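Local coordinates for subtilisin-like protein (Prochloron didemni, PDB 3ZXY) that probably acts as a serine endopeptidase of the subtilisin (S8) family, this chain being the protease domain of a longer protein, at residues A[144-158]-A[175-187]. The protein carries 1 engineered substitution. Numbering follows the deposited sequence.
Sequences AGNNGCDCLHVPAAL and DFSNWGSTYEQQG
The side-chain amide of N178 bonds the 144-149 loop through both its ends. ND2 donates to the backbone O of A144 (3.0 Å) and, nearly straight and in its own amide plane, to N147 OD1 (2.9 Å). OD1 accepts from C149 N at 3.1 Å and, weakly, from G148 N. H153 NE2 also donates to N147 OD1, so that oxygen accepts two bonds. Y183 OH donates to A144 O and accepts a straight bond from H153 N (2.9 Å). Q186 NE2 reaches A156 O and L158 O. Between backbones, N178 N donates to G145 O and W179 N to C149 O.

In two CH-pi contacts, L152 CD2 sits over the centre of the Y183 ring, 3.7 Å from its centroid, and D150 CB over one face of the six-membered ring of W179. W179 CG lies between backbone N and carbonyl carbon (chi1 51°), which sets one indole face against the C149-D150 backbone. NE1 donates to G148 O at 3.0 Å, from above the G148 carbonyl plane. A leucine in place of W179 would probably leave G148 O without this donor and D150 CB without its aromatic face.

The C149-C151 disulfide closes the turn beside N178. N146 OD1 bonds T210 N, next to A211, engineered at the predicted nucleophile position. N146 probably corresponds to the oxyanion-hole asparagine of subtilisins, and side-chain and backbone bonds together probably hold its 144-149 loop in place.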
loop_
_atom_site.group_PDB
_atom_site.type_symbol
_atom_site.label_atom_id
_atom_site.label_comp_id
_atom_site.label_asym_id
_atom_site.label_seq_id
_atom_site.Cartn_x
_atom_site.Cartn_y
_atom_site.Cartn_z
ATOM N N ALA A 144 -1.617 -3.594 -8.468
ATOM C CA ALA A 144 -1.723 -3.706 -9.926
ATOM C C ALA A 144 -2.815 -4.666 -10.380
ATOM O O ALA A 144 -3.323 -4.540 -11.501
ATOM C CB ALA A 144 -0.379 -4.160 -10.513
ATOM N N GLY A 145 -3.148 -5.643 -9.534
ATOM C CA GLY A 145 -4.051 -6.731 -9.898
ATOM C C GLY A 145 -3.312 -7.973 -10.341
ATOM O O GLY A 145 -2.192 -7.892 -10.850
ATOM N N ASN A 146 -3.966 -9.125 -10.203
ATOM C CA ASN A 146 -3.322 -10.431 -10.380
ATOM C C ASN A 146 -3.664 -11.134 -11.686
ATOM O O ASN A 146 -3.286 -12.290 -11.886
ATOM C CB ASN A 146 -3.694 -11.375 -9.243
ATOM C CG ASN A 146 -3.309 -10.876 -7.874
ATOM O OD1 ASN A 146 -2.496 -9.958 -7.729
ATOM N ND2 ASN A 146 -3.883 -11.507 -6.842
ATOM N N ASN A 147 -4.389 -10.474 -12.588
ATOM C CA ASN A 147 -4.880 -11.169 -13.778
ATOM C C ASN A 147 -3.741 -11.725 -14.644
ATOM O O ASN A 147 -3.887 -12.760 -15.309
ATOM C CB ASN A 147 -5.801 -10.265 -14.626
ATOM C CG ASN A 147 -6.847 -9.534 -13.794
ATOM O OD1 ASN A 147 -6.520 -8.607 -13.034
ATOM N ND2 ASN A 147 -8.114 -9.963 -13.928
ATOM N N GLY A 148 -2.630 -11.001 -14.668
ATOM C CA GLY A 148 -1.481 -11.394 -15.472
ATOM C C GLY A 148 -1.536 -10.911 -16.900
ATOM O O GLY A 148 -0.802 -11.414 -17.754
ATOM N N CYS A 149 -2.374 -9.912 -17.151
ATOM C CA CYS A 149 -2.612 -9.406 -18.496
ATOM C C CYS A 149 -1.962 -8.064 -18.729
ATOM O O CYS A 149 -1.554 -7.379 -17.795
ATOM C CB CYS A 149 -4.115 -9.254 -18.811
ATOM S SG CYS A 149 -5.319 -8.603 -17.629
ATOM N N ASP A 150 -1.904 -7.716 -20.007
ATOM C CA ASP A 150 -1.497 -6.397 -20.467
ATOM C C ASP A 150 -2.724 -5.516 -20.254
ATOM O O ASP A 150 -3.434 -5.165 -21.200
ATOM C CB ASP A 150 -1.106 -6.505 -21.945
ATOM C CG ASP A 150 -0.684 -5.191 -22.557
ATOM O OD1 ASP A 150 -0.452 -4.231 -21.783
ATOM O OD2 ASP A 150 -0.593 -5.133 -23.793
ATOM N N CYS A 151 -2.985 -5.244 -18.988
ATOM C CA CYS A 151 -4.192 -4.569 -18.563
ATOM C C CYS A 151 -3.946 -3.792 -17.302
ATOM O O CYS A 151 -2.886 -3.872 -16.673
ATOM C CB CYS A 151 -5.296 -5.586 -18.286
ATOM S SG CYS A 151 -4.884 -6.691 -16.910
ATOM N N LEU A 152 -4.966 -3.026 -16.932
ATOM C CA LEU A 152 -4.866 -2.058 -15.845
ATOM C C LEU A 152 -6.047 -2.137 -14.887
ATOM O O LEU A 152 -7.198 -2.253 -15.346
ATOM C CB LEU A 152 -4.851 -0.655 -16.456
ATOM C CG LEU A 152 -3.747 -0.314 -17.458
ATOM C CD1 LEU A 152 -4.035 0.997 -18.195
ATOM C CD2 LEU A 152 -2.399 -0.282 -16.742
ATOM N N HIS A 153 -5.767 -2.001 -13.597
ATOM C CA HIS A 153 -6.781 -1.767 -12.573
ATOM C C HIS A 153 -6.738 -0.296 -12.202
ATOM O O HIS A 153 -5.698 0.355 -12.305
ATOM C CB HIS A 153 -6.500 -2.571 -11.300
ATOM C CG HIS A 153 -6.888 -4.027 -11.376
ATOM N ND1 HIS A 153 -7.250 -4.732 -10.278
ATOM C CD2 HIS A 153 -6.946 -4.899 -12.443
ATOM C CE1 HIS A 153 -7.505 -6.003 -10.633
ATOM N NE2 HIS A 153 -7.365 -6.104 -11.959
ATOM N N VAL A 154 -7.882 0.205 -11.762
ATOM C CA VAL A 154 -7.982 1.472 -11.062
ATOM C C VAL A 154 -8.264 1.178 -9.591
ATOM O O VAL A 154 -9.011 0.241 -9.259
ATOM C CB VAL A 154 -9.047 2.397 -11.698
ATOM C CG1 VAL A 154 -8.634 2.769 -13.117
ATOM C CG2 VAL A 154 -10.451 1.780 -11.681
ATOM N N PRO A 155 -7.686 1.971 -8.688
ATOM C CA PRO A 155 -6.937 3.215 -8.913
ATOM C C PRO A 155 -5.469 3.110 -9.309
ATOM O O PRO A 155 -4.843 4.145 -9.547
ATOM C CB PRO A 155 -7.063 3.919 -7.565
ATOM C CG PRO A 155 -7.129 2.826 -6.579
ATOM C CD PRO A 155 -7.956 1.767 -7.250
ATOM N N ALA A 156 -4.908 1.915 -9.371
ATOM C CA ALA A 156 -3.484 1.768 -9.688
ATOM C C ALA A 156 -3.030 2.538 -10.932
ATOM O O ALA A 156 -1.899 3.035 -10.949
ATOM C CB ALA A 156 -3.123 0.304 -9.829
ATOM N N ALA A 157 -3.867 2.616 -11.968
ATOM C CA ALA A 157 -3.522 3.268 -13.229
ATOM C C ALA A 157 -3.733 4.792 -13.270
ATOM O O ALA A 157 -3.463 5.446 -14.293
ATOM C CB ALA A 157 -4.301 2.615 -14.385
ATOM N N LEU A 158 -4.224 5.373 -12.176
ATOM C CA LEU A 158 -4.656 6.765 -12.210
ATOM C C LEU A 158 -3.500 7.727 -11.944
ATOM O O LEU A 158 -2.454 7.320 -11.462
ATOM C CB LEU A 158 -5.815 6.978 -11.236
ATOM C CG LEU A 158 -7.104 6.237 -11.617
ATOM C CD1 LEU A 158 -8.197 6.535 -10.592
ATOM C CD2 LEU A 158 -7.585 6.597 -13.009
ATOM N N ASP A 175 3.643 -14.560 -12.684
ATOM C CA ASP A 175 2.774 -14.666 -13.854
ATOM C C ASP A 175 1.493 -13.879 -13.563
ATOM O O ASP A 175 0.971 -13.180 -14.429
ATOM C CB ASP A 175 2.370 -16.123 -14.127
ATOM C CG ASP A 175 3.497 -16.997 -14.647
ATOM O OD1 ASP A 175 4.391 -16.471 -15.325
ATOM O OD2 ASP A 175 3.421 -18.233 -14.425
ATOM N N PHE A 176 1.004 -14.019 -12.336
ATOM C CA PHE A 176 -0.285 -13.454 -11.935
ATOM C C PHE A 176 -0.103 -12.056 -11.369
ATOM O O PHE A 176 -0.336 -11.777 -10.187
ATOM C CB PHE A 176 -0.999 -14.423 -10.986
ATOM C CG PHE A 176 -1.319 -15.738 -11.634
ATOM C CD1 PHE A 176 -2.112 -15.778 -12.771
ATOM C CD2 PHE A 176 -0.780 -16.931 -11.165
ATOM C CE1 PHE A 176 -2.395 -16.975 -13.399
ATOM C CE2 PHE A 176 -1.067 -18.117 -11.785
ATOM C CZ PHE A 176 -1.873 -18.145 -12.902
ATOM N N SER A 177 0.314 -11.162 -12.253
ATOM C CA SER A 177 0.545 -9.772 -11.906
ATOM C C SER A 177 0.403 -8.955 -13.187
ATOM O O SER A 177 0.998 -9.287 -14.214
ATOM C CB SER A 177 1.940 -9.610 -11.271
ATOM O OG SER A 177 2.084 -8.310 -10.691
ATOM N N ASN A 178 -0.409 -7.905 -13.160
ATOM C CA ASN A 178 -0.731 -7.147 -14.376
ATOM C C ASN A 178 0.375 -6.215 -14.831
ATOM O O ASN A 178 1.115 -5.686 -14.010
ATOM C CB ASN A 178 -2.011 -6.341 -14.172
ATOM C CG ASN A 178 -3.234 -7.213 -14.063
ATOM O OD1 ASN A 178 -3.284 -8.277 -14.659
ATOM N ND2 ASN A 178 -4.240 -6.762 -13.315
ATOM N N TRP A 179 0.435 -5.966 -16.133
ATOM C CA TRP A 179 1.558 -5.239 -16.732
ATOM C C TRP A 179 1.131 -4.317 -17.861
ATOM O O TRP A 179 1.859 -4.091 -18.813
ATOM C CB TRP A 179 2.624 -6.246 -17.178
ATOM C CG TRP A 179 2.107 -7.366 -18.036
ATOM C CD1 TRP A 179 1.445 -8.520 -17.619
ATOM C CD2 TRP A 179 2.210 -7.499 -19.490
ATOM N NE1 TRP A 179 1.143 -9.314 -18.686
ATOM C CE2 TRP A 179 1.578 -8.764 -19.838
ATOM C CE3 TRP A 179 2.756 -6.722 -20.511
ATOM C CZ2 TRP A 179 1.491 -9.201 -21.148
ATOM C CZ3 TRP A 179 2.675 -7.180 -21.817
ATOM C CH2 TRP A 179 2.066 -8.408 -22.133
ATOM N N GLY A 180 -0.051 -3.726 -17.721
ATOM C CA GLY A 180 -0.541 -2.762 -18.697
ATOM C C GLY A 180 0.364 -1.546 -18.835
ATOM O O GLY A 180 1.190 -1.277 -17.959
ATOM N N SER A 181 0.185 -0.810 -19.914
ATOM C CA SER A 181 1.177 0.226 -20.324
ATOM C C SER A 181 1.459 1.260 -19.252
ATOM O O SER A 181 2.595 1.642 -19.051
ATOM C CB SER A 181 0.767 0.937 -21.604
ATOM O OG SER A 181 -0.489 1.554 -21.448
ATOM N N THR A 182 0.428 1.717 -18.555
ATOM C CA THR A 182 0.612 2.785 -17.567
ATOM C C THR A 182 1.509 2.358 -16.436
ATOM O O THR A 182 2.207 3.187 -15.842
ATOM C CB THR A 182 -0.753 3.248 -17.040
ATOM O OG1 THR A 182 -1.548 3.616 -18.171
ATOM C CG2 THR A 182 -0.613 4.449 -16.028
ATOM N N TYR A 183 1.527 1.064 -16.152
ATOM C CA TYR A 183 2.387 0.536 -15.103
ATOM C C TYR A 183 3.868 0.570 -15.478
ATOM O O TYR A 183 4.710 0.479 -14.591
ATOM C CB TYR A 183 2.009 -0.889 -14.797
ATOM C CG TYR A 183 0.628 -1.144 -14.234
ATOM C CD1 TYR A 183 -0.130 -0.145 -13.629
ATOM C CD2 TYR A 183 0.096 -2.418 -14.262
ATOM C CE1 TYR A 183 -1.363 -0.422 -13.089
ATOM C CE2 TYR A 183 -1.143 -2.708 -13.729
ATOM C CZ TYR A 183 -1.874 -1.713 -13.130
ATOM O OH TYR A 183 -3.109 -2.001 -12.560
ATOM N N GLU A 184 4.209 0.674 -16.753
ATOM C CA GLU A 184 5.616 0.798 -17.138
ATOM C C GLU A 184 6.166 2.129 -16.647
ATOM O O GLU A 184 7.384 2.263 -16.451
ATOM C CB GLU A 184 5.754 0.678 -18.651
ATOM C CG GLU A 184 7.156 0.406 -19.179
ATOM C CD GLU A 184 7.175 0.338 -20.706
ATOM O OE1 GLU A 184 6.382 -0.456 -21.288
ATOM O OE2 GLU A 184 7.992 1.062 -21.331
ATOM N N GLN A 185 5.293 3.119 -16.474
ATOM C CA GLN A 185 5.718 4.448 -16.035
ATOM C C GLN A 185 5.579 4.633 -14.539
ATOM O O GLN A 185 6.367 5.365 -13.935
ATOM C CB GLN A 185 4.928 5.567 -16.735
ATOM C CG GLN A 185 5.302 5.751 -18.199
ATOM C CD GLN A 185 4.525 4.843 -19.143
ATOM O OE1 GLN A 185 3.286 4.822 -19.133
ATOM N NE2 GLN A 185 5.249 4.133 -20.010
ATOM N N GLN A 186 4.556 4.027 -13.937
ATOM C CA GLN A 186 4.272 4.293 -12.528
ATOM C C GLN A 186 4.130 3.064 -11.652
ATOM O O GLN A 186 3.652 3.161 -10.513
ATOM C CB GLN A 186 3.062 5.216 -12.385
ATOM C CG GLN A 186 1.717 4.606 -12.739
ATOM C CD GLN A 186 0.606 5.639 -12.726
ATOM O OE1 GLN A 186 0.780 6.741 -13.258
ATOM N NE2 GLN A 186 -0.532 5.287 -12.155
ATOM N N GLY A 187 4.551 1.910 -12.157
ATOM C CA GLY A 187 4.471 0.681 -11.386
ATOM C C GLY A 187 5.844 0.152 -11.010
ATOM O O GLY A 187 6.798 0.295 -11.758
HETATM O O HOH W 1 -1.563 -1.869 -21.827
HETATM O O HOH W 2 -2.034 7.698 -15.008
#